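Local coordinates for protein BIM1 (Saccharomyces cerevisiae, PDB 4E61), which binds microtubules, notably at their plus ends, and pairs with a second copy of itself through the C-terminal coiled coil sampled here, at residues A11-T14 / K15-T19; E25-E28 / Q29-T33. All coordinates share one frame; numbering follows the deposited sequence.

In the fold
Interactions 1 and 2 are two separate turns-long samples of one element, helix 2-63, the long helix that pairs with the second subunit in the coiled coil of this EB1 C-terminal region. They follow each other along the chain, with centres about 21 Å apart and nearest atoms about 7 Å apart, and do not touch. The centre of interaction 1 lies about 36 Å from the centre of the chain, that of interaction 2 about 15 Å from it on the same side. L13 and S16 in one, and I27, Y30 and K31 in the other, meet the second subunit, while charged residues such as E18, E25 and E28 are exposed.

Interaction 1. Residues A11-T14 / K15-T19; sequences AELT and KSQET
From A11 to T19 the chain is one unbroken run of helix, and the carbonyls of A11, E12, L13 and T14 point forward to the amides four residues on. K15 N meets A11 O at 3.0 Å and S16 N meets E12 O at 2.9 Å. Q17 N donates to L13 O in the same manner, while the last of the four, E18 N to T14 O, is weak at 3.2 Å. What separates this turn from plain helix is S16. Its hydroxyl folds back to L13 O, with S16 OG 3.0 Å away, so that this carbonyl oxygen accepts from two donors, Q17 N and S16 OG. The serine torsion makes this possible: OG sits between the backbone N and the carbonyl carbon (chi1 78°), a rotamer that lets a helical hydroxyl turn back to the preceding turn. The hydroxyl arrives well off the C=O line, at a C=O...OG angle of 120°, whereas Q17 N lies much closer to it. S16 is buried, and the bond gives its polar group a partner within its own helix. Q17 reaches backward too. Its extended side chain crosses that of L13, bringing Q17 NE2 to 4.1 Å from both L13 CG and L13 CD1, and the other amide atom, Q17 OE1, lies over the backbone of T14, 3.5 Å from T14 CA. T14 CG2 also rests against Q17 OE1, at 3.8 Å. The amide thus covers one flank of L13 and the base of T14 by van der Waals contact. On the side of helix 2-63 turned to its partner, L13 packs on S16 of the second subunit, and S16 meets its own counterpart there; E12 borders this seam against L13 of the second subunit, as expected where two coiled-coil helices lie together.

Interaction 2. Residues E25-E28 / Q29-T33; sequences EEIE and QYKGT
E25 opens this two-turn sample of helix: its carbonyl oxygen, E25 O, accepts a hydrogen bond from Q29 N, 2.9 Å away; the bent side chain of Q29 turns back over the same carbonyl, with Q29 NE2 3.6 Å from E25 O. At E26 the main-chain bond is short and straight: Y30 N stands 2.8 Å from E26 O, with an N-H...O angle of 162°. The side chains of E26 and Y30 run alongside each other in the same direction, and E26 OE1 comes to 3.8 Å from Y30 CE2, the carboxylate and ring planes being 47° apart. Ring atom CD2 of Y30 also lies close to E26 O, at 3.2 Å. I27 is the buried residue of the group; its carbonyl oxygen accepts a hydrogen bond from K31 N, and its CG2 branch, anti to the backbone N, touches K31 CE at 3.8 Å. K31 thereby has two roles: the end of its aliphatic chain crosses I27 at CG2, and its ammonium serves E28. The glutamate is bent at chi2 (-62°), which swings its carboxylate round to the lysine, and the salt bridge runs from E28 OE1 to K31 NZ at 3.2 Å, the ammonium meeting the oxygen nearly in line with its C-O bond. Last, E28 O accepts from G32 N. One side of this stretch of helix 2-63 meets the paired helix of the second subunit: I27 packs on L23 there, while Y30 and K31 exchange contacts with K31 and Y30 of that subunit.

Interaction 1. Residues A11-T14 / K15-T19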
ATOM      1  N   ALA A  11     -37.256   1.765  18.361  1.00 38.20           N
ATOM      2  CA  ALA A  11     -35.994   2.216  18.928  1.00 38.46           C
ATOM      3  C   ALA A  11     -34.844   1.341  18.412  1.00 47.32           C
ATOM      4  O   ALA A  11     -33.820   1.881  18.015  1.00 47.80           O
ATOM      5  CB  ALA A  11     -36.054   2.194  20.443  1.00 38.73           C
ATOM      6  N   GLU A  12     -35.034   0.005  18.372  1.00 47.03           N
ATOM      7  CA  GLU A  12     -34.068  -0.964  17.841  1.00 48.57           C
ATOM      8  C   GLU A  12     -33.812  -0.680  16.359  1.00 50.51           C
ATOM      9  O   GLU A  12     -32.664  -0.759  15.905  1.00 50.91           O
ATOM     10  CB  GLU A  12     -34.604  -2.407  17.964  1.00 51.08           C
ATOM     11  CG  GLU A  12     -34.633  -2.985  19.374  1.00 74.06           C
ATOM     12  CD  GLU A  12     -35.605  -4.140  19.599  1.00115.90           C
ATOM     13  OE1 GLU A  12     -35.536  -5.141  18.847  1.00114.11           O
ATOM     14  OE2 GLU A  12     -36.417  -4.055  20.551  1.00119.20           O
ATOM     15  N   LEU A  13     -34.880  -0.337  15.615  1.00 45.20           N
ATOM     16  CA  LEU A  13     -34.788  -0.060  14.186  1.00 45.14           C
ATOM     17  C   LEU A  13     -33.988   1.209  13.889  1.00 52.24           C
ATOM     18  O   LEU A  13     -33.081   1.158  13.053  1.00 50.03           O
ATOM     19  CB  LEU A  13     -36.167  -0.052  13.497  1.00 44.67           C
ATOM     20  CG  LEU A  13     -36.195   0.357  12.001  1.00 48.47           C
ATOM     21  CD1 LEU A  13     -35.381  -0.603  11.100  1.00 48.32           C
ATOM     22  CD2 LEU A  13     -37.601   0.543  11.512  1.00 49.37           C
ATOM     23  N   THR A  14     -34.298   2.335  14.592  1.00 51.76           N
ATOM     24  CA  THR A  14     -33.567   3.584  14.377  1.00 51.38           C
ATOM     25  C   THR A  14     -32.120   3.481  14.854  1.00 53.41           C
ATOM     26  O   THR A  14     -31.236   4.072  14.238  1.00 52.93           O
ATOM     27  CB  THR A  14     -34.335   4.841  14.832  1.00 61.90           C
ATOM     28  OG1 THR A  14     -34.217   4.993  16.226  1.00 67.28           O
ATOM     29  CG2 THR A  14     -35.799   4.863  14.387  1.00 56.43           C
ATOM     30  N   LYS A  15     -31.875   2.668  15.893  1.00 49.93           N
ATOM     31  CA  LYS A  15     -30.526   2.408  16.389  1.00 50.21           C
ATOM     32  C   LYS A  15     -29.764   1.591  15.357  1.00 56.57           C
ATOM     33  O   LYS A  15     -28.585   1.864  15.160  1.00 57.29           O
ATOM     34  CB  LYS A  15     -30.531   1.680  17.734  1.00 52.17           C
ATOM     35  CG  LYS A  15     -29.276   1.980  18.551  1.00 71.72           C
ATOM     36  CD  LYS A  15     -29.061   0.947  19.621  1.00 91.03           C
ATOM     37  CE  LYS A  15     -27.804   1.178  20.425  1.00109.15           C
ATOM     38  NZ  LYS A  15     -27.516   0.021  21.320  1.00122.35           N
ATOM     39  N   SER A  16     -30.437   0.628  14.661  1.00 52.64           N
ATOM     40  CA  SER A  16     -29.767  -0.172  13.635  1.00 52.00           C
ATOM     41  C   SER A  16     -29.495   0.616  12.336  1.00 54.23           C
ATOM     42  O   SER A  16     -28.469   0.380  11.706  1.00 53.01           O
ATOM     43  CB  SER A  16     -30.459  -1.513  13.403  1.00 56.24           C
ATOM     44  OG  SER A  16     -31.623  -1.397  12.608  1.00 70.18           O
ATOM     45  N   GLN A  17     -30.352   1.611  12.000  1.00 50.72           N
ATOM     46  CA  GLN A  17     -30.170   2.501  10.853  1.00 50.76           C
ATOM     47  C   GLN A  17     -28.970   3.443  11.086  1.00 57.28           C
ATOM     48  O   GLN A  17     -28.349   3.909  10.120  1.00 58.83           O
ATOM     49  CB  GLN A  17     -31.447   3.311  10.578  1.00 51.87           C
ATOM     50  CG  GLN A  17     -32.607   2.524   9.930  1.00 58.69           C
ATOM     51  CD  GLN A  17     -33.951   3.257  10.060  1.00 74.63           C
ATOM     52  OE1 GLN A  17     -34.196   4.045  10.995  1.00 68.76           O
ATOM     53  NE2 GLN A  17     -34.873   3.000   9.142  1.00 56.60           N
ATOM     54  N   GLU A  18     -28.649   3.716  12.368  1.00 53.41           N
ATOM     55  CA  GLU A  18     -27.528   4.553  12.800  1.00 52.84           C
ATOM     56  C   GLU A  18     -26.231   3.766  12.694  1.00 58.22           C
ATOM     57  O   GLU A  18     -25.203   4.351  12.363  1.00 58.07           O
ATOM     58  CB  GLU A  18     -27.724   5.036  14.241  1.00 54.12           C
ATOM     59  CG  GLU A  18     -28.709   6.182  14.391  1.00 68.17           C
ATOM     60  CD  GLU A  18     -28.867   6.729  15.800  1.00 96.56           C
ATOM     61  OE1 GLU A  18     -28.283   6.149  16.746  1.00 87.37           O
ATOM     62  OE2 GLU A  18     -29.576   7.749  15.954  1.00 94.74           O
ATOM     63  N   THR A  19     -26.263   2.445  13.003  1.00 56.07           N
ATOM     64  CA  THR A  19     -25.094   1.591  12.853  1.00 56.10           C
ATOM     65  C   THR A  19     -24.787   1.414  11.349  1.00 60.05           C
ATOM     66  O   THR A  19     -23.631   1.594  10.974  1.00 60.57           O
ATOM     67  CB  THR A  19     -25.063   0.345  13.752  1.00 61.27           C
ATOM     68  OG1 THR A  19     -25.404  -0.820  13.027  1.00 66.09           O
ATOM     69  CG2 THR A  19     -25.798   0.491  15.076  1.00 55.94           C
TER

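Interaction 2. Residues E25-E28 / Q29-T33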
ATOM      1  N   GLU A  25     -19.521   4.857   6.828  1.00 66.41           N
ATOM      2  CA  GLU A  25     -18.440   5.815   7.075  1.00 66.78           C
ATOM      3  C   GLU A  25     -17.119   5.066   7.152  1.00 70.94           C
ATOM      4  O   GLU A  25     -16.147   5.495   6.524  1.00 70.79           O
ATOM      5  CB  GLU A  25     -18.671   6.637   8.361  1.00 68.51           C
ATOM      6  CG  GLU A  25     -19.964   7.442   8.405  1.00 85.95           C
ATOM      7  CD  GLU A  25     -20.141   8.583   7.418  1.00122.41           C
ATOM      8  OE1 GLU A  25     -20.242   9.744   7.877  1.00126.24           O
ATOM      9  OE2 GLU A  25     -20.244   8.317   6.197  1.00121.89           O
ATOM     10  N   GLU A  26     -17.100   3.918   7.878  1.00 67.23           N
ATOM     11  CA  GLU A  26     -15.932   3.032   7.999  1.00 66.69           C
ATOM     12  C   GLU A  26     -15.492   2.526   6.627  1.00 69.26           C
ATOM     13  O   GLU A  26     -14.310   2.597   6.327  1.00 68.63           O
ATOM     14  CB  GLU A  26     -16.230   1.842   8.906  1.00 68.03           C
ATOM     15  CG  GLU A  26     -16.032   2.144  10.376  1.00 79.30           C
ATOM     16  CD  GLU A  26     -15.886   0.922  11.258  1.00102.62           C
ATOM     17  OE1 GLU A  26     -15.179  -0.030  10.849  1.00 97.98           O
ATOM     18  OE2 GLU A  26     -16.452   0.930  12.375  1.00 97.09           O
ATOM     19  N   ILE A  27     -16.449   2.064   5.781  1.00 65.55           N
ATOM     20  CA  ILE A  27     -16.178   1.587   4.419  1.00 65.01           C
ATOM     21  C   ILE A  27     -15.517   2.671   3.558  1.00 68.45           C
ATOM     22  O   ILE A  27     -14.511   2.385   2.899  1.00 67.32           O
ATOM     23  CB  ILE A  27     -17.402   0.883   3.778  1.00 67.54           C
ATOM     24  CG1 ILE A  27     -17.505  -0.558   4.323  1.00 67.85           C
ATOM     25  CG2 ILE A  27     -17.353   0.896   2.233  1.00 66.77           C
ATOM     26  CD1 ILE A  27     -18.906  -1.038   4.573  1.00 74.28           C
ATOM     27  N   GLU A  28     -16.037   3.918   3.627  1.00 64.98           N
ATOM     28  CA  GLU A  28     -15.470   5.072   2.918  1.00 64.95           C
ATOM     29  C   GLU A  28     -14.055   5.375   3.446  1.00 67.88           C
ATOM     30  O   GLU A  28     -13.180   5.699   2.652  1.00 67.36           O
ATOM     31  CB  GLU A  28     -16.389   6.309   2.986  1.00 66.52           C
ATOM     32  CG  GLU A  28     -17.632   6.215   2.107  1.00 78.65           C
ATOM     33  CD  GLU A  28     -17.406   6.084   0.612  1.00103.03           C
ATOM     34  OE1 GLU A  28     -17.682   4.991   0.064  1.00 97.99           O
ATOM     35  OE2 GLU A  28     -16.970   7.076  -0.016  1.00100.71           O
ATOM     36  N   GLN A  29     -13.818   5.178   4.763  1.00 63.31           N
ATOM     37  CA  GLN A  29     -12.504   5.335   5.381  1.00 62.70           C
ATOM     38  C   GLN A  29     -11.533   4.280   4.811  1.00 65.32           C
ATOM     39  O   GLN A  29     -10.446   4.649   4.353  1.00 64.62           O
ATOM     40  CB  GLN A  29     -12.597   5.208   6.912  1.00 63.93           C
ATOM     41  CG  GLN A  29     -12.179   6.462   7.662  1.00 85.05           C
ATOM     42  CD  GLN A  29     -13.344   7.372   7.945  1.00113.92           C
ATOM     43  OE1 GLN A  29     -13.903   7.371   9.050  1.00109.64           O
ATOM     44  NE2 GLN A  29     -13.728   8.180   6.957  1.00109.72           N
ATOM     45  N   TYR A  30     -11.963   2.983   4.791  1.00 60.13           N
ATOM     46  CA  TYR A  30     -11.206   1.830   4.276  1.00 58.63           C
ATOM     47  C   TYR A  30     -10.893   1.948   2.798  1.00 62.48           C
ATOM     48  O   TYR A  30      -9.794   1.585   2.386  1.00 62.73           O
ATOM     49  CB  TYR A  30     -11.891   0.496   4.581  1.00 59.23           C
ATOM     50  CG  TYR A  30     -11.635  -0.023   5.983  1.00 60.89           C
ATOM     51  CD1 TYR A  30     -10.371  -0.469   6.365  1.00 62.22           C
ATOM     52  CD2 TYR A  30     -12.669  -0.116   6.915  1.00 61.69           C
ATOM     53  CE1 TYR A  30     -10.134  -0.950   7.653  1.00 63.41           C
ATOM     54  CE2 TYR A  30     -12.447  -0.605   8.201  1.00 62.82           C
ATOM     55  CZ  TYR A  30     -11.179  -1.020   8.568  1.00 71.35           C
ATOM     56  OH  TYR A  30     -10.977  -1.494   9.847  1.00 71.20           O
ATOM     57  N   LYS A  31     -11.844   2.476   2.003  1.00 59.32           N
ATOM     58  CA  LYS A  31     -11.673   2.716   0.563  1.00 59.31           C
ATOM     59  C   LYS A  31     -10.563   3.767   0.341  1.00 63.27           C
ATOM     60  O   LYS A  31      -9.792   3.650  -0.607  1.00 63.70           O
ATOM     61  CB  LYS A  31     -12.986   3.209  -0.068  1.00 61.80           C
ATOM     62  CG  LYS A  31     -14.005   2.119  -0.388  1.00 77.69           C
ATOM     63  CD  LYS A  31     -15.294   2.756  -0.912  1.00 86.48           C
ATOM     64  CE  LYS A  31     -16.333   1.761  -1.358  1.00 92.84           C
ATOM     65  NZ  LYS A  31     -17.574   2.444  -1.802  1.00100.18           N
ATOM     66  N   GLY A  32     -10.515   4.762   1.228  1.00 58.59           N
ATOM     67  CA  GLY A  32      -9.535   5.834   1.265  1.00 57.72           C
ATOM     68  C   GLY A  32      -8.166   5.314   1.664  1.00 62.15           C
ATOM     69  O   GLY A  32      -7.166   5.761   1.106  1.00 61.95           O
ATOM     70  N   THR A  33      -8.101   4.363   2.624  1.00 58.28           N
ATOM     71  CA  THR A  33      -6.824   3.769   3.022  1.00 58.80           C
ATOM     72  C   THR A  33      -6.249   2.811   1.968  1.00 63.80           C
ATOM     73  O   THR A  33      -5.032   2.778   1.810  1.00 64.33           O
ATOM     74  CB  THR A  33      -6.700   3.349   4.513  1.00 71.91           C
ATOM     75  OG1 THR A  33      -5.685   2.343   4.650  1.00 74.87           O
ATOM     76  CG2 THR A  33      -7.962   2.819   5.097  1.00 73.50           C
TER